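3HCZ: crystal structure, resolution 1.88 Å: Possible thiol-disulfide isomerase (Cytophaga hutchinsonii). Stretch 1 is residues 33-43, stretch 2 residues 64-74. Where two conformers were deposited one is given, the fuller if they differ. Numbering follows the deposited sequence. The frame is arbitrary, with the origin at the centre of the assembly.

Stretch 1 33-43: YTILFFWDSQC
Stretch 2 (64-74) GIQVYAANIER

Strands 33-39 and 65-71 run parallel, their axes 21° apart and 4.6 Å at closest approach, in extended conformation (phi -75 to -152°, psi 92 to 168°). Tyr 33 pairs with Ile 65, and the register continues to Trp 39 with Asn 71, CA atoms 4.6-5.0 Å apart. In the backbone ladder, stretch 1 uses N and O of Tyr 33, Ile 35, Phe 37 and Trp 39: each N donates to Gly 64, Gln 66, Tyr 68 and Ala 70 O in turn (3.1, 2.8, 3.0, 3.2 Å), and each O accepts from Gln 66, Tyr 68, Ala 70 and Ile 72 N (3.1, 2.8, 2.7, 3.0 Å). Gly 64 (phi/psi 91/44°) adopts a conformation that calls for glycine.

The contact buries 875 Å². On the face of Tyr 33, Ile 35, Phe 37, Trp 39, Ile 65, Val 67, Ala 69 and Asn 71, buried apolar Ile 35 (m, m) packs CG1 3.8 Å from Ile 65 CG2. Asn 71 ND2 lies over one face of the Trp 39 (p) ring, 3.6 Å from Trp 39 CZ2; a water accepts from Trp 39 NE1 (2.9 Å) and donates to Ala 69 O (2.7 Å). On the other face, with Thr 34 and Gln 66, Leu 36 (t, p) sets CD1 3.7 Å from Tyr 68 CD2, and Phe 38 (m) sets CD1 3.6 Å from Ala 70 CB.

Beyond the strands, Glu 73 (m, t) turns OE2 to Ser 41 N (2.9 Å), Ser 41 OG (2.7 Å) and Asn 71 ND2 (2.9 Å), three donors converging on one carboxylate oxygen, with like-charged Asp 40 OD1 3.5 Å from Glu 73 OE2.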

# COMPACT_ATOMS: atom_id res chain seq x y z
N TYR A 33 7.80 6.99 -5.29
CA TYR A 33 6.40 7.00 -4.81
C TYR A 33 6.20 5.68 -4.13
O TYR A 33 6.72 4.66 -4.62
CB TYR A 33 5.35 7.01 -5.93
CG TYR A 33 5.42 8.26 -6.73
CD1 TYR A 33 4.97 9.48 -6.20
CD2 TYR A 33 5.95 8.24 -8.02
CE1 TYR A 33 5.08 10.69 -6.98
CE2 TYR A 33 6.05 9.43 -8.78
CZ TYR A 33 5.60 10.63 -8.25
OH TYR A 33 5.70 11.79 -9.01
N THR A 34 5.49 5.70 -3.00
CA THR A 34 5.04 4.47 -2.34
C THR A 34 3.53 4.42 -2.38
O THR A 34 2.85 5.37 -1.94
CB THR A 34 5.49 4.37 -0.85
OG1 THR A 34 6.91 4.47 -0.79
CG2 THR A 34 5.01 3.00 -0.19
N ILE A 35 2.99 3.32 -2.91
CA ILE A 35 1.57 3.06 -2.87
C ILE A 35 1.30 2.29 -1.57
O ILE A 35 1.78 1.16 -1.40
CB ILE A 35 1.11 2.24 -4.11
CG1 ILE A 35 1.67 2.83 -5.42
CG2 ILE A 35 -0.42 2.11 -4.15
CD1 ILE A 35 1.39 4.32 -5.61
N LEU A 36 0.56 2.90 -0.66
CA LEU A 36 0.22 2.24 0.54
C LEU A 36 -1.10 1.52 0.27
O LEU A 36 -2.12 2.16 0.01
CB LEU A 36 0.16 3.27 1.68
CG LEU A 36 -0.31 2.77 3.03
CD1 LEU A 36 0.47 1.48 3.52
CD2 LEU A 36 -0.08 3.96 3.99
N PHE A 37 -1.10 0.19 0.35
CA PHE A 37 -2.30 -0.59 -0.04
C PHE A 37 -2.78 -1.58 1.02
O PHE A 37 -2.15 -2.61 1.25
CB PHE A 37 -2.01 -1.31 -1.38
CG PHE A 37 -3.16 -2.02 -1.97
CD1 PHE A 37 -4.26 -1.32 -2.50
CD2 PHE A 37 -3.17 -3.42 -2.01
CE1 PHE A 37 -5.35 -2.03 -3.08
CE2 PHE A 37 -4.25 -4.12 -2.57
CZ PHE A 37 -5.33 -3.42 -3.11
N PHE A 38 -3.93 -1.29 1.65
CA PHE A 38 -4.43 -2.14 2.72
C PHE A 38 -5.45 -3.10 2.12
O PHE A 38 -6.37 -2.68 1.41
CB PHE A 38 -5.09 -1.33 3.85
CG PHE A 38 -4.17 -0.35 4.53
CD1 PHE A 38 -3.43 -0.73 5.67
CD2 PHE A 38 -4.07 0.98 4.06
CE1 PHE A 38 -2.53 0.17 6.31
CE2 PHE A 38 -3.20 1.92 4.71
CZ PHE A 38 -2.42 1.51 5.83
N TRP A 39 -5.29 -4.39 2.42
CA TRP A 39 -6.10 -5.42 1.78
C TRP A 39 -6.24 -6.62 2.70
O TRP A 39 -5.56 -6.73 3.74
CB TRP A 39 -5.51 -5.82 0.41
CG TRP A 39 -4.26 -6.63 0.51
CD1 TRP A 39 -2.98 -6.17 0.84
CD2 TRP A 39 -4.15 -8.04 0.31
NE1 TRP A 39 -2.09 -7.24 0.81
CE2 TRP A 39 -2.80 -8.39 0.51
CE3 TRP A 39 -5.08 -9.04 -0.02
CZ2 TRP A 39 -2.35 -9.71 0.39
CZ3 TRP A 39 -4.63 -10.35 -0.15
CH2 TRP A 39 -3.28 -10.67 0.05
N ASP A 40 -7.16 -7.52 2.33
CA ASP A 40 -7.53 -8.66 3.16
C ASP A 40 -7.82 -9.83 2.22
O ASP A 40 -8.66 -9.71 1.32
CB ASP A 40 -8.77 -8.28 3.99
CG ASP A 40 -9.21 -9.36 4.97
OD1 ASP A 40 -8.75 -10.52 4.93
OD2 ASP A 40 -10.11 -9.02 5.77
N SER A 41 -7.12 -10.94 2.40
CA SER A 41 -7.36 -12.11 1.53
C SER A 41 -8.77 -12.66 1.72
O SER A 41 -9.35 -13.25 0.81
CB SER A 41 -6.31 -13.20 1.79
OG SER A 41 -6.62 -13.92 2.99
N GLN A 42 -9.35 -12.42 2.89
CA GLN A 42 -10.70 -12.91 3.15
C GLN A 42 -11.78 -12.18 2.40
O GLN A 42 -12.95 -12.52 2.50
CB GLN A 42 -10.98 -12.95 4.64
CG GLN A 42 -9.97 -13.84 5.37
CD GLN A 42 -9.86 -15.21 4.72
OE1 GLN A 42 -10.71 -16.06 4.95
NE2 GLN A 42 -8.83 -15.44 3.90
N CYS A 43 -11.41 -11.19 1.60
CA CYS A 43 -12.36 -10.55 0.69
C CYS A 43 -12.66 -11.42 -0.49
O CYS A 43 -13.60 -11.13 -1.23
CB CYS A 43 -11.83 -9.23 0.17
SG CYS A 43 -11.85 -7.97 1.40
N GLY A 64 10.21 4.03 -10.39
CA GLY A 64 10.56 4.30 -8.99
C GLY A 64 9.39 4.17 -8.02
O GLY A 64 9.23 5.01 -7.13
N ILE A 65 8.58 3.10 -8.15
CA ILE A 65 7.34 2.97 -7.35
C ILE A 65 7.34 1.65 -6.63
O ILE A 65 7.54 0.61 -7.25
CB ILE A 65 6.10 3.06 -8.26
CG1 ILE A 65 6.13 4.40 -8.99
CG2 ILE A 65 4.83 2.89 -7.45
CD1 ILE A 65 5.19 4.49 -10.17
N GLN A 66 7.20 1.69 -5.31
CA GLN A 66 7.00 0.46 -4.53
C GLN A 66 5.54 0.40 -4.04
O GLN A 66 4.92 1.46 -3.79
CB GLN A 66 8.01 0.38 -3.35
CG GLN A 66 7.86 -0.89 -2.44
CD GLN A 66 8.04 -2.16 -3.22
OE1 GLN A 66 7.11 -2.64 -3.87
NE2 GLN A 66 9.26 -2.71 -3.20
N VAL A 67 5.00 -0.81 -3.89
CA VAL A 67 3.72 -0.98 -3.17
C VAL A 67 4.02 -1.62 -1.81
O VAL A 67 4.66 -2.68 -1.72
CB VAL A 67 2.72 -1.87 -3.93
CG1 VAL A 67 1.42 -2.08 -3.09
CG2 VAL A 67 2.39 -1.29 -5.34
N TYR A 68 3.60 -0.91 -0.76
CA TYR A 68 3.68 -1.40 0.61
C TYR A 68 2.32 -2.05 0.78
O TYR A 68 1.31 -1.36 1.10
CB TYR A 68 3.90 -0.21 1.56
CG TYR A 68 4.34 -0.62 2.96
CD1 TYR A 68 5.70 -0.85 3.24
CD2 TYR A 68 3.42 -0.71 4.00
CE1 TYR A 68 6.12 -1.22 4.53
CE2 TYR A 68 3.84 -1.06 5.32
CZ TYR A 68 5.18 -1.32 5.55
OH TYR A 68 5.56 -1.68 6.84
N ALA A 69 2.26 -3.37 0.49
CA ALA A 69 1.00 -4.06 0.42
C ALA A 69 0.71 -4.57 1.84
O ALA A 69 1.26 -5.61 2.26
CB ALA A 69 1.00 -5.21 -0.61
N ALA A 70 -0.07 -3.79 2.57
CA ALA A 70 -0.28 -3.99 4.02
C ALA A 70 -1.52 -4.89 4.22
O ALA A 70 -2.66 -4.42 4.21
CB ALA A 70 -0.47 -2.63 4.71
N ASN A 71 -1.28 -6.19 4.38
CA ASN A 71 -2.35 -7.08 4.65
C ASN A 71 -2.81 -6.90 6.11
O ASN A 71 -1.96 -6.82 7.01
CB ASN A 71 -1.92 -8.51 4.35
CG ASN A 71 -2.95 -9.50 4.72
OD1 ASN A 71 -3.04 -9.91 5.89
ND2 ASN A 71 -3.76 -9.92 3.74
N ILE A 72 -4.12 -6.76 6.33
CA ILE A 72 -4.66 -6.42 7.66
C ILE A 72 -4.98 -7.62 8.56
O ILE A 72 -5.58 -7.44 9.63
CB ILE A 72 -5.87 -5.46 7.55
CG1 ILE A 72 -7.07 -6.14 6.83
CG2 ILE A 72 -5.44 -4.20 6.81
CD1 ILE A 72 -8.41 -5.49 7.12
N GLU A 73 -4.57 -8.83 8.17
CA GLU A 73 -5.09 -10.04 8.86
C GLU A 73 -4.24 -10.34 10.07
O GLU A 73 -3.11 -9.88 10.14
CB GLU A 73 -5.07 -11.24 7.91
CG GLU A 73 -6.01 -11.07 6.71
CD GLU A 73 -5.96 -12.25 5.76
OE1 GLU A 73 -6.28 -13.40 6.19
OE2 GLU A 73 -5.58 -12.05 4.60
N ARG A 74 -4.76 -11.15 10.99
CA ARG A 74 -4.05 -11.44 12.23
C ARG A 74 -3.43 -12.82 12.29
O ARG A 74 -3.01 -13.27 13.36
CB ARG A 74 -4.99 -11.19 13.44
CG ARG A 74 -5.48 -9.73 13.54
CD ARG A 74 -4.25 -8.80 13.82
NE ARG A 74 -4.61 -7.38 13.86
CZ ARG A 74 -3.70 -6.40 13.95
NH1 ARG A 74 -2.41 -6.72 14.09
NH2 ARG A 74 -4.07 -5.13 13.96
O HOH W 1 0.51 -8.14 1.64